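Local coordinates for copper induced nitroreductase D (Lactococcus lactis, PDB 2WQF), which binds flavin mononucleotide and is a copper-induced nitroreductase involved in defence against oxidative stress, at residues 14-19 and 147-152; 48-53 and 97-102; 136-141 and 175-180. All coordinates share one frame; numbering follows the deposited sequence.

Contact 1: 14-19 and 147-152; sequences YALGRN and GANLQH. With FMN (flavin mononucleotide), chain B.
Y14 and N149 cross at about a right angle. The ring atom CD1 of Y14 lies 3.7 Å from CG of N149, and the ring and amide planes are 41° apart. N149 holds its CG between the backbone N and the carbonyl carbon (chi1 64°). ND2 packs against CD1 of L16 at 3.5 Å, donates to the backbone O of I13, and gives a second hydrogen bond to a water. That water also donates to the backbone O of Y14, so it bridges the two segments. OD1 of N149 accepts a hydrogen bond from NE2 of Q151 at 2.8 Å. OD1 lies close to the amide plane of Q151.

The segment 147-152 carries the end of strand 146-151, and with Y14 it lines the FMN pocket of this nitroreductase-family fold. O2 of the flavin is gripped by two donors: OH of Y14 at 2.6 Å and NE2 of Q151 at 3.0 Å. O2 and NE2 both lie at the edge of the Y14 ring, near its plane. OE1 of Q151 faces N3 of FMN in a weak, bent bond. N149 thus acts as a second-shell residue that probably helps hold the amide of Q151 in place. On the other side of N3, ND1 of H152 donates to O4 of FMN at 2.8 Å in a nearly straight bond (176°). Further along segment 14-19, CD2 of L16 rests 3.5 Å from the backbone O of G147. A side chain on G147 would point toward that methyl and be tightly placed.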
loop_
_atom_site.group_PDB
_atom_site.type_symbol
_atom_site.label_atom_id
_atom_site.label_comp_id
_atom_site.label_asym_id
_atom_site.label_seq_id
_atom_site.Cartn_x
_atom_site.Cartn_y
_atom_site.Cartn_z
ATOM N N TYR A 14 -14.704 14.298 0.699
ATOM C CA TYR A 14 -15.137 14.757 -0.616
ATOM C C TYR A 14 -15.313 16.273 -0.685
ATOM O O TYR A 14 -15.153 16.857 -1.760
ATOM C CB TYR A 14 -16.442 14.060 -1.035
ATOM C CG TYR A 14 -16.218 12.589 -1.362
ATOM C CD1 TYR A 14 -15.327 12.212 -2.381
ATOM C CD2 TYR A 14 -16.843 11.584 -0.628
ATOM C CE1 TYR A 14 -15.117 10.888 -2.687
ATOM C CE2 TYR A 14 -16.641 10.238 -0.927
ATOM C CZ TYR A 14 -15.773 9.893 -1.945
ATOM O OH TYR A 14 -15.584 8.548 -2.247
ATOM N N ALA A 15 -15.639 16.899 0.450
ATOM C CA ALA A 15 -15.893 18.332 0.500
ATOM C C ALA A 15 -14.593 19.033 0.830
ATOM O O ALA A 15 -14.206 19.145 2.008
ATOM C CB ALA A 15 -16.974 18.665 1.542
ATOM N N LEU A 16 -13.935 19.502 -0.220
ATOM C CA LEU A 16 -12.584 20.051 -0.121
ATOM C C LEU A 16 -12.537 21.479 -0.640
ATOM O O LEU A 16 -13.230 21.838 -1.608
ATOM C CB LEU A 16 -11.581 19.169 -0.888
ATOM C CG LEU A 16 -11.357 17.763 -0.339
ATOM C CD1 LEU A 16 -10.498 16.974 -1.318
ATOM C CD2 LEU A 16 -10.724 17.768 1.063
ATOM N N GLY A 17 -11.696 22.293 -0.010
ATOM C CA GLY A 17 -11.509 23.665 -0.440
ATOM C C GLY A 17 -10.043 24.030 -0.559
ATOM O O GLY A 17 -9.153 23.149 -0.574
ATOM N N ARG A 18 -9.783 25.339 -0.610
ATOM C CA ARG A 18 -8.446 25.837 -0.896
ATOM C C ARG A 18 -7.840 26.641 0.253
ATOM O O ARG A 18 -6.880 27.391 0.061
ATOM C CB ARG A 18 -8.492 26.666 -2.173
ATOM C CG ARG A 18 -8.983 25.828 -3.320
ATOM C CD ARG A 18 -8.855 26.509 -4.660
ATOM N NE ARG A 18 -9.245 25.619 -5.739
ATOM C CZ ARG A 18 -9.329 25.980 -7.013
ATOM N NH1 ARG A 18 -9.067 27.230 -7.364
ATOM N NH2 ARG A 18 -9.685 25.094 -7.927
ATOM N N ASN A 19 -8.362 26.425 1.455
ATOM C CA ASN A 19 -7.886 27.109 2.655
ATOM C C ASN A 19 -6.645 26.411 3.198
ATOM O O ASN A 19 -6.665 25.794 4.266
ATOM C CB ASN A 19 -9.023 27.171 3.690
ATOM C CG ASN A 19 -8.644 27.892 4.955
ATOM O OD1 ASN A 19 -7.784 28.796 4.970
ATOM N ND2 ASN A 19 -9.320 27.517 6.036
ATOM N N GLY A 147 -7.747 17.259 4.018
ATOM C CA GLY A 147 -8.463 16.066 3.609
ATOM C C GLY A 147 -8.102 15.685 2.195
ATOM O O GLY A 147 -7.489 16.453 1.448
ATOM N N ALA A 148 -8.487 14.484 1.816
ATOM C CA ALA A 148 -8.236 14.004 0.464
ATOM C C ALA A 148 -9.185 12.880 0.123
ATOM O O ALA A 148 -9.784 12.252 1.010
ATOM C CB ALA A 148 -6.766 13.518 0.303
ATOM N N ASN A 149 -9.299 12.605 -1.179
ATOM C CA ASN A 149 -10.026 11.437 -1.684
ATOM C C ASN A 149 -9.279 10.900 -2.902
ATOM O O ASN A 149 -8.552 11.633 -3.569
ATOM C CB ASN A 149 -11.505 11.773 -1.946
ATOM C CG ASN A 149 -11.686 12.804 -3.047
ATOM O OD1 ASN A 149 -11.582 12.495 -4.212
ATOM N ND2 ASN A 149 -11.938 14.026 -2.670
ATOM N N LEU A 150 -9.405 9.605 -3.132
ATOM C CA LEU A 150 -8.645 8.916 -4.148
ATOM C C LEU A 150 -9.543 8.486 -5.312
ATOM O O LEU A 150 -10.471 7.706 -5.136
ATOM C CB LEU A 150 -7.956 7.679 -3.536
ATOM C CG LEU A 150 -7.044 6.892 -4.477
ATOM C CD1 LEU A 150 -5.854 7.713 -4.893
ATOM C CD2 LEU A 150 -6.612 5.591 -3.814
ATOM N N GLN A 151 -9.240 9.015 -6.496
ATOM C CA GLN A 151 -9.996 8.770 -7.700
ATOM C C GLN A 151 -9.201 7.972 -8.714
ATOM O O GLN A 151 -7.962 7.878 -8.647
ATOM C CB GLN A 151 -10.457 10.084 -8.329
ATOM C CG GLN A 151 -11.334 10.940 -7.444
ATOM C CD GLN A 151 -12.478 10.147 -6.849
ATOM O OE1 GLN A 151 -13.130 9.380 -7.546
ATOM N NE2 GLN A 151 -12.701 10.301 -5.554
ATOM N N HIS A 152 -9.939 7.408 -9.674
ATOM C CA HIS A 152 -9.395 6.571 -10.726
ATOM C C HIS A 152 -10.013 6.882 -12.085
ATOM O O HIS A 152 -10.887 6.177 -12.570
ATOM C CB HIS A 152 -9.549 5.099 -10.350
ATOM C CG HIS A 152 -8.778 4.742 -9.121
ATOM N ND1 HIS A 152 -9.326 4.796 -7.857
ATOM C CD2 HIS A 152 -7.471 4.413 -8.953
ATOM C CE1 HIS A 152 -8.401 4.465 -6.969
ATOM N NE2 HIS A 152 -7.259 4.255 -7.608
HETATM N N1 FMN B . -12.848 6.386 -3.450
HETATM C C2 FMN B . -13.447 7.130 -4.567
HETATM O O2 FMN B . -14.219 8.035 -4.346
HETATM N N3 FMN B . -13.155 6.705 -5.904
HETATM C C4 FMN B . -12.306 5.652 -6.190
HETATM O O4 FMN B . -12.028 5.411 -7.332
HETATM C C4A FMN B . -11.728 4.896 -5.075
HETATM N N5 FMN B . -10.960 3.871 -5.237
HETATM C C5A FMN B . -10.122 3.410 -4.083
HETATM C C6 FMN B . -8.975 2.484 -4.356
HETATM C C7 FMN B . -8.153 2.092 -3.390
HETATM C C7M FMN B . -7.032 1.131 -3.719
HETATM C C8 FMN B . -8.378 2.623 -1.990
HETATM C C8M FMN B . -7.408 2.246 -0.884
HETATM C C9 FMN B . -9.412 3.427 -1.720
HETATM C C9A FMN B . -10.343 3.863 -2.822
HETATM N N10 FMN B . -11.472 4.708 -2.591
HETATM C C10 FMN B . -12.053 5.350 -3.687
HETATM C "C1'" FMN B . -11.811 5.170 -1.252
HETATM C "C2'" FMN B . -12.403 4.034 -0.421
HETATM O "O2'" FMN B . -13.717 3.790 -0.848
HETATM C "C3'" FMN B . -12.325 4.448 1.051
HETATM O "O3'" FMN B . -10.944 4.482 1.355
HETATM C "C4'" FMN B . -13.018 3.410 1.951
HETATM O "O4'" FMN B . -14.422 3.443 1.742
HETATM C "C5'" FMN B . -12.720 3.638 3.431
HETATM O "O5'" FMN B . -13.134 4.951 3.783
HETATM P P FMN B . -12.046 6.016 4.371
HETATM O O1P FMN B . -11.343 5.412 5.519
HETATM O O2P FMN B . -11.041 6.370 3.210
HETATM O O3P FMN B . -12.904 7.289 4.785
HETATM O O HOH W 1 -13.294 16.617 -3.748
#

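Contact 2: 48-53 and 97-102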
loop_
_atom_site.group_PDB
_atom_site.type_symbol
_atom_site.label_atom_id
_atom_site.label_comp_id
_atom_site.label_asym_id
_atom_site.label_seq_id
_atom_site.Cartn_x
_atom_site.Cartn_y
_atom_site.Cartn_z
ATOM N N LEU A 48 5.294 11.022 -9.144
ATOM C CA LEU A 48 4.183 11.907 -8.819
ATOM C C LEU A 48 4.188 13.154 -9.688
ATOM O O LEU A 48 5.244 13.757 -9.934
ATOM C CB LEU A 48 4.243 12.380 -7.375
ATOM C CG LEU A 48 3.734 11.434 -6.297
ATOM C CD1 LEU A 48 4.526 10.153 -6.210
ATOM C CD2 LEU A 48 3.774 12.171 -4.957
ATOM N N LEU A 49 2.993 13.532 -10.121
ATOM C CA LEU A 49 2.722 14.847 -10.657
ATOM C C LEU A 49 1.776 15.549 -9.682
ATOM O O LEU A 49 0.666 15.077 -9.437
ATOM C CB LEU A 49 2.081 14.726 -12.036
ATOM C CG LEU A 49 1.621 16.031 -12.675
ATOM C CD1 LEU A 49 2.800 16.969 -12.923
ATOM C CD2 LEU A 49 0.880 15.708 -13.976
ATOM N N ILE A 50 2.242 16.652 -9.098
ATOM C CA ILE A 50 1.499 17.390 -8.079
ATOM C C ILE A 50 1.007 18.689 -8.691
ATOM O O ILE A 50 1.816 19.530 -9.077
ATOM C CB ILE A 50 2.373 17.692 -6.859
ATOM C CG1 ILE A 50 2.912 16.393 -6.251
ATOM C CG2 ILE A 50 1.622 18.512 -5.817
ATOM C CD1 ILE A 50 4.101 16.595 -5.281
ATOM N N LEU A 51 -0.312 18.820 -8.813
ATOM C CA LEU A 51 -0.921 19.971 -9.461
ATOM C C LEU A 51 -1.679 20.832 -8.460
ATOM O O LEU A 51 -2.492 20.320 -7.682
ATOM C CB LEU A 51 -1.922 19.493 -10.522
ATOM C CG LEU A 51 -1.359 18.550 -11.593
ATOM C CD1 LEU A 51 -2.474 18.226 -12.555
ATOM C CD2 LEU A 51 -0.140 19.132 -12.313
ATOM N N THR A 52 -1.449 22.137 -8.523
ATOM C CA THR A 52 -2.195 23.107 -7.732
ATOM C C THR A 52 -2.548 24.289 -8.631
ATOM O O THR A 52 -2.127 24.351 -9.788
ATOM C CB THR A 52 -1.426 23.577 -6.476
ATOM O OG1 THR A 52 -0.278 24.335 -6.852
ATOM C CG2 THR A 52 -1.015 22.385 -5.617
ATOM N N GLY A 53 -3.354 25.211 -8.116
ATOM C CA GLY A 53 -3.630 26.447 -8.837
ATOM C C GLY A 53 -4.205 26.227 -10.219
ATOM O O GLY A 53 -5.145 25.441 -10.406
ATOM N N GLY A 97 -5.632 20.879 -4.807
ATOM C CA GLY A 97 -4.756 20.231 -5.763
ATOM C C GLY A 97 -5.085 18.776 -5.990
ATOM O O GLY A 97 -5.981 18.210 -5.343
ATOM N N THR A 98 -4.314 18.168 -6.888
ATOM C CA THR A 98 -4.443 16.748 -7.232
ATOM C C THR A 98 -3.030 16.177 -7.344
ATOM O O THR A 98 -2.164 16.735 -8.021
ATOM C CB THR A 98 -5.234 16.490 -8.540
ATOM O OG1 THR A 98 -6.523 17.101 -8.444
ATOM C CG2 THR A 98 -5.446 15.027 -8.771
ATOM N N ILE A 99 -2.799 15.054 -6.676
ATOM C CA ILE A 99 -1.543 14.331 -6.787
ATOM C C ILE A 99 -1.781 13.097 -7.646
ATOM O O ILE A 99 -2.533 12.201 -7.257
ATOM C CB ILE A 99 -1.012 13.920 -5.417
ATOM C CG1 ILE A 99 -0.884 15.135 -4.487
ATOM C CG2 ILE A 99 0.316 13.140 -5.543
ATOM C CD1 ILE A 99 -0.904 14.773 -2.997
ATOM N N LEU A 100 -1.171 13.069 -8.826
ATOM C CA LEU A 100 -1.289 11.929 -9.737
ATOM C C LEU A 100 -0.123 10.988 -9.509
ATOM O O LEU A 100 1.038 11.377 -9.576
ATOM C CB LEU A 100 -1.351 12.381 -11.192
ATOM C CG LEU A 100 -2.598 13.234 -11.533
ATOM C CD1 LEU A 100 -2.371 14.697 -11.239
ATOM C CD2 LEU A 100 -2.979 13.055 -13.000
ATOM N N PHE A 101 -0.473 9.761 -9.139
ATOM C CA PHE A 101 0.469 8.694 -8.858
ATOM C C PHE A 101 0.650 7.803 -10.054
ATOM O O PHE A 101 -0.325 7.303 -10.587
ATOM C CB PHE A 101 -0.042 7.859 -7.684
ATOM C CG PHE A 101 0.042 8.571 -6.351
ATOM C CD1 PHE A 101 1.186 8.498 -5.562
ATOM C CD2 PHE A 101 -1.028 9.332 -5.902
ATOM C CE1 PHE A 101 1.234 9.136 -4.346
ATOM C CE2 PHE A 101 -0.994 9.951 -4.685
ATOM C CZ PHE A 101 0.138 9.873 -3.905
ATOM N N PHE A 102 1.912 7.589 -10.440
ATOM C CA PHE A 102 2.269 6.741 -11.564
ATOM C C PHE A 102 3.272 5.689 -11.080
ATOM O O PHE A 102 3.938 5.865 -10.057
ATOM C CB PHE A 102 2.944 7.526 -12.705
ATOM C CG PHE A 102 2.194 8.741 -13.189
ATOM C CD1 PHE A 102 1.602 8.753 -14.444
ATOM C CD2 PHE A 102 2.159 9.895 -12.430
ATOM C CE1 PHE A 102 0.933 9.906 -14.919
ATOM C CE2 PHE A 102 1.489 11.024 -12.876
ATOM C CZ PHE A 102 0.902 11.047 -14.130
#
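L49 and L100 form a hydrogen-bonded antiparallel pair, and L51 and T98 form the next. L49 N donates to L100 O at 3.0 Å, and L100 N returns a bond to L49 O at 2.8 Å. L51 and T98 exchange two more bonds of the same kind. The strand segments 48-52 and 97-102 run antiparallel, with 169° between their directions. The non-hydrogen-bonded pair I50 with I99 lies between them, and L48 with F101 lies beyond L49 and L100.

On the face of L48, I50, I99 and F101, L48 lies side by side with both I99 and F101. Its CD2 meets CG2 of I99 at 3.6 Å, and its CD1 approaches CD1 of the F101 ring at 3.8 Å. I99 turns CG2 anti to the backbone N, which brings this methyl to L48. Helices 23-35 and 121-143 pack on this face. On the other face, CD1 of L51 meets CD1 of L100 at 3.8 Å. CB of L49, on the same face as L51, meets the edge of the F102 ring, 3.8 Å from CE2.

One polar side chain stands on the L51 face: OG1 of T98 is hydrogen-bonded to Q56 and W60. CA of G97 lies 3.0 Å from L51 O; a CB there would clash with that oxygen. Residues L48 to L51 also form a parallel ladder with a strand of the second subunit, so the sheet continues across the dimer interface. The chemistry implies a strand pair held by backbone bonds, with mainly apolar side chains on both faces and the T98 hydroxyl satisfied.

Contact 3: 136-141 and 175-180. With FMN (flavin mononucleotide), chain B.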
loop_
_atom_site.group_PDB
_atom_site.type_symbol
_atom_site.label_atom_id
_atom_site.label_comp_id
_atom_site.label_asym_id
_atom_site.label_seq_id
_atom_site.Cartn_x
_atom_site.Cartn_y
_atom_site.Cartn_z
ATOM N N ASN A 136 0.309 6.479 2.242
ATOM C CA ASN A 136 1.236 7.186 3.099
ATOM C C ASN A 136 1.111 8.705 2.883
ATOM O O ASN A 136 1.158 9.478 3.839
ATOM C CB ASN A 136 2.701 6.686 2.948
ATOM C CG ASN A 136 2.969 5.435 3.756
ATOM O OD1 ASN A 136 2.199 5.103 4.664
ATOM N ND2 ASN A 136 4.042 4.725 3.424
ATOM N N VAL A 137 0.987 9.123 1.629
ATOM C CA VAL A 137 0.785 10.527 1.314
ATOM C C VAL A 137 -0.548 11.021 1.890
ATOM O O VAL A 137 -0.631 12.064 2.527
ATOM C CB VAL A 137 0.857 10.786 -0.203
ATOM C CG1 VAL A 137 0.360 12.182 -0.546
ATOM C CG2 VAL A 137 2.288 10.600 -0.709
ATOM N N TRP A 138 -1.575 10.223 1.690
ATOM C CA TRP A 138 -2.927 10.548 2.144
ATOM C C TRP A 138 -2.928 10.783 3.658
ATOM O O TRP A 138 -3.505 11.754 4.156
ATOM C CB TRP A 138 -3.835 9.372 1.761
ATOM C CG TRP A 138 -5.316 9.571 1.792
ATOM C CD1 TRP A 138 -6.018 10.592 2.357
ATOM C CD2 TRP A 138 -6.284 8.661 1.253
ATOM N NE1 TRP A 138 -7.385 10.391 2.158
ATOM C CE2 TRP A 138 -7.553 9.211 1.484
ATOM C CE3 TRP A 138 -6.189 7.449 0.559
ATOM C CZ2 TRP A 138 -8.722 8.566 1.072
ATOM C CZ3 TRP A 138 -7.347 6.813 0.159
ATOM C CH2 TRP A 138 -8.597 7.383 0.410
ATOM N N THR A 139 -2.306 9.868 4.386
ATOM C CA THR A 139 -2.254 9.963 5.822
ATOM C C THR A 139 -1.391 11.138 6.275
ATOM O O THR A 139 -1.733 11.840 7.234
ATOM C CB THR A 139 -1.738 8.636 6.456
ATOM O OG1 THR A 139 -2.555 7.553 6.001
ATOM C CG2 THR A 139 -1.788 8.722 7.960
ATOM N N ALA A 140 -0.283 11.382 5.577
ATOM C CA ALA A 140 0.570 12.520 5.910
ATOM C C ALA A 140 -0.201 13.855 5.751
ATOM O O ALA A 140 -0.078 14.779 6.567
ATOM C CB ALA A 140 1.852 12.504 5.069
ATOM N N LEU A 141 -0.990 13.946 4.689
ATOM C CA LEU A 141 -1.823 15.127 4.450
ATOM C C LEU A 141 -2.860 15.281 5.574
ATOM O O LEU A 141 -3.101 16.396 6.059
ATOM C CB LEU A 141 -2.506 15.020 3.095
ATOM C CG LEU A 141 -1.619 15.159 1.860
ATOM C CD1 LEU A 141 -2.415 14.843 0.601
ATOM C CD2 LEU A 141 -1.013 16.527 1.771
ATOM N N GLY A 175 -3.624 6.422 -10.007
ATOM C CA GLY A 175 -4.552 6.988 -9.045
ATOM C C GLY A 175 -4.384 8.500 -8.984
ATOM O O GLY A 175 -3.325 9.023 -9.333
ATOM N N GLN A 176 -5.427 9.201 -8.555
ATOM C CA GLN A 176 -5.392 10.652 -8.411
ATOM C C GLN A 176 -5.928 11.037 -7.052
ATOM O O GLN A 176 -7.114 10.885 -6.755
ATOM C CB GLN A 176 -6.188 11.351 -9.514
ATOM C CG GLN A 176 -5.740 10.965 -10.908
ATOM C CD GLN A 176 -6.459 9.729 -11.416
ATOM O OE1 GLN A 176 -7.683 9.689 -11.438
ATOM N NE2 GLN A 176 -5.706 8.733 -11.839
ATOM N N LEU A 177 -5.041 11.551 -6.217
ATOM C CA LEU A 177 -5.401 11.913 -4.857
ATOM C C LEU A 177 -5.707 13.416 -4.822
ATOM O O LEU A 177 -4.820 14.249 -4.930
ATOM C CB LEU A 177 -4.292 11.536 -3.888
ATOM C CG LEU A 177 -4.634 11.682 -2.415
ATOM C CD1 LEU A 177 -5.643 10.638 -1.925
ATOM C CD2 LEU A 177 -3.341 11.610 -1.571
ATOM N N VAL A 178 -6.996 13.733 -4.748
ATOM C CA VAL A 178 -7.514 15.089 -4.676
ATOM C C VAL A 178 -7.458 15.531 -3.218
ATOM O O VAL A 178 -7.878 14.794 -2.328
ATOM C CB VAL A 178 -8.960 15.130 -5.178
ATOM C CG1 VAL A 178 -9.503 16.534 -5.146
ATOM C CG2 VAL A 178 -9.024 14.611 -6.600
ATOM N N PHE A 179 -6.887 16.711 -2.960
ATOM C CA PHE A 179 -6.642 17.153 -1.589
ATOM C C PHE A 179 -6.904 18.628 -1.393
ATOM O O PHE A 179 -6.871 19.431 -2.328
ATOM C CB PHE A 179 -5.224 16.780 -1.131
ATOM C CG PHE A 179 -4.136 17.642 -1.721
ATOM C CD1 PHE A 179 -3.651 18.723 -1.007
ATOM C CD2 PHE A 179 -3.639 17.392 -2.995
ATOM C CE1 PHE A 179 -2.642 19.522 -1.538
ATOM C CE2 PHE A 179 -2.641 18.206 -3.549
ATOM C CZ PHE A 179 -2.162 19.274 -2.813
ATOM N N GLY A 180 -7.207 18.983 -0.156
ATOM C CA GLY A 180 -7.472 20.371 0.182
ATOM C C GLY A 180 -7.938 20.546 1.601
ATOM O O GLY A 180 -7.820 19.645 2.421
HETATM N N1 FMN B . -12.848 6.386 -3.450
HETATM C C2 FMN B . -13.447 7.130 -4.567
HETATM O O2 FMN B . -14.219 8.035 -4.346
HETATM N N3 FMN B . -13.155 6.705 -5.904
HETATM C C4 FMN B . -12.306 5.652 -6.190
HETATM O O4 FMN B . -12.028 5.411 -7.332
HETATM C C4A FMN B . -11.728 4.896 -5.075
HETATM N N5 FMN B . -10.960 3.871 -5.237
HETATM C C5A FMN B . -10.122 3.410 -4.083
HETATM C C6 FMN B . -8.975 2.484 -4.356
HETATM C C7 FMN B . -8.153 2.092 -3.390
HETATM C C7M FMN B . -7.032 1.131 -3.719
HETATM C C8 FMN B . -8.378 2.623 -1.990
HETATM C C8M FMN B . -7.408 2.246 -0.884
HETATM C C9 FMN B . -9.412 3.427 -1.720
HETATM C C9A FMN B . -10.343 3.863 -2.822
HETATM N N10 FMN B . -11.472 4.708 -2.591
HETATM C C10 FMN B . -12.053 5.350 -3.687
HETATM C "C1'" FMN B . -11.811 5.170 -1.252
HETATM C "C2'" FMN B . -12.403 4.034 -0.421
HETATM O "O2'" FMN B . -13.717 3.790 -0.848
HETATM C "C3'" FMN B . -12.325 4.448 1.051
HETATM O "O3'" FMN B . -10.944 4.482 1.355
HETATM C "C4'" FMN B . -13.018 3.410 1.951
HETATM O "O4'" FMN B . -14.422 3.443 1.742
HETATM C "C5'" FMN B . -12.720 3.638 3.431
HETATM O "O5'" FMN B . -13.134 4.951 3.783
HETATM P P FMN B . -12.046 6.016 4.371
HETATM O O1P FMN B . -11.343 5.412 5.519
HETATM O O2P FMN B . -11.041 6.370 3.210
HETATM O O3P FMN B . -12.904 7.289 4.785
#
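The indole of W138 carries CD1 of L177 over one face. This methyl stands 3.8 Å above the plane, offset toward the rim, and its nearest ring atom is CD2. It lies 4.0 Å from the centroid of the five-membered ring and 18° off the normal, a CH-pi contact. R10 makes a cation-pi contact with the same indole. CZ2 of W138 is 3.8 Å from the phosphate oxygen O2P of FMN, and CH2 of W138 comes near the ribityl O3'. NE1 of W138 donates to the backbone O of R11 and, weakly, to that of A148. W138 is part of the FMN pocket, and R10 and R11 also bind the cofactor. The F179 ring has the backbone O of L177 at its edge, in plane.

L177 is central to the packing. Its CG is anti to the backbone N (chi1 -172°), and its two methyls part company. CD1 goes to the indole, while CD2 slides past CG1 of V137 at 3.9 Å. L141 reaches toward L177 tip to tip, CD1 to CD2 at 4.0 Å. The same CD1 of L141 touches CB of F179 at 3.8 Å, and these two side chains cross at about a right angle. Replacing W138 by an alanine would probably leave CD1 of L177 without its aromatic face, R10 without its cation-pi partner and the carbonyl of R11 without its indole donor.

The segments 136-141 and 175-180 run nearly parallel, 3° apart, and their axes approach to 10.2 Å. This part of helix 121-143 thus packs on strand 171-182. Helix 23-35 packs beside it through V34 and V26, which touch V137, L141 and F179. Strands 97-104 and 146-151 flank strand 171-182 in the sheet.

In the fold
From the N terminus, the chain passes the strand 16-17 and later enters strand 46-52. Contact 2 closes the first loop when strand 97-104 returns beside it, after a mostly helical excursion. Helix 121-143 comes later, and strand 146-151 then closes contact 1 around everything since residue 14, so contact 2 is nested inside contact 1. Contact 3 opens within that loop at 136-141 and closes after it, at 175-180. Contacts 1 and 3 therefore cross, while contacts 2 and 3 are in series. Strand 171-182 joins all three, pairing with strands 16-17, 97-104 and 146-151. Contacts 1 and 3 reach FMN, and all three meet the second subunit.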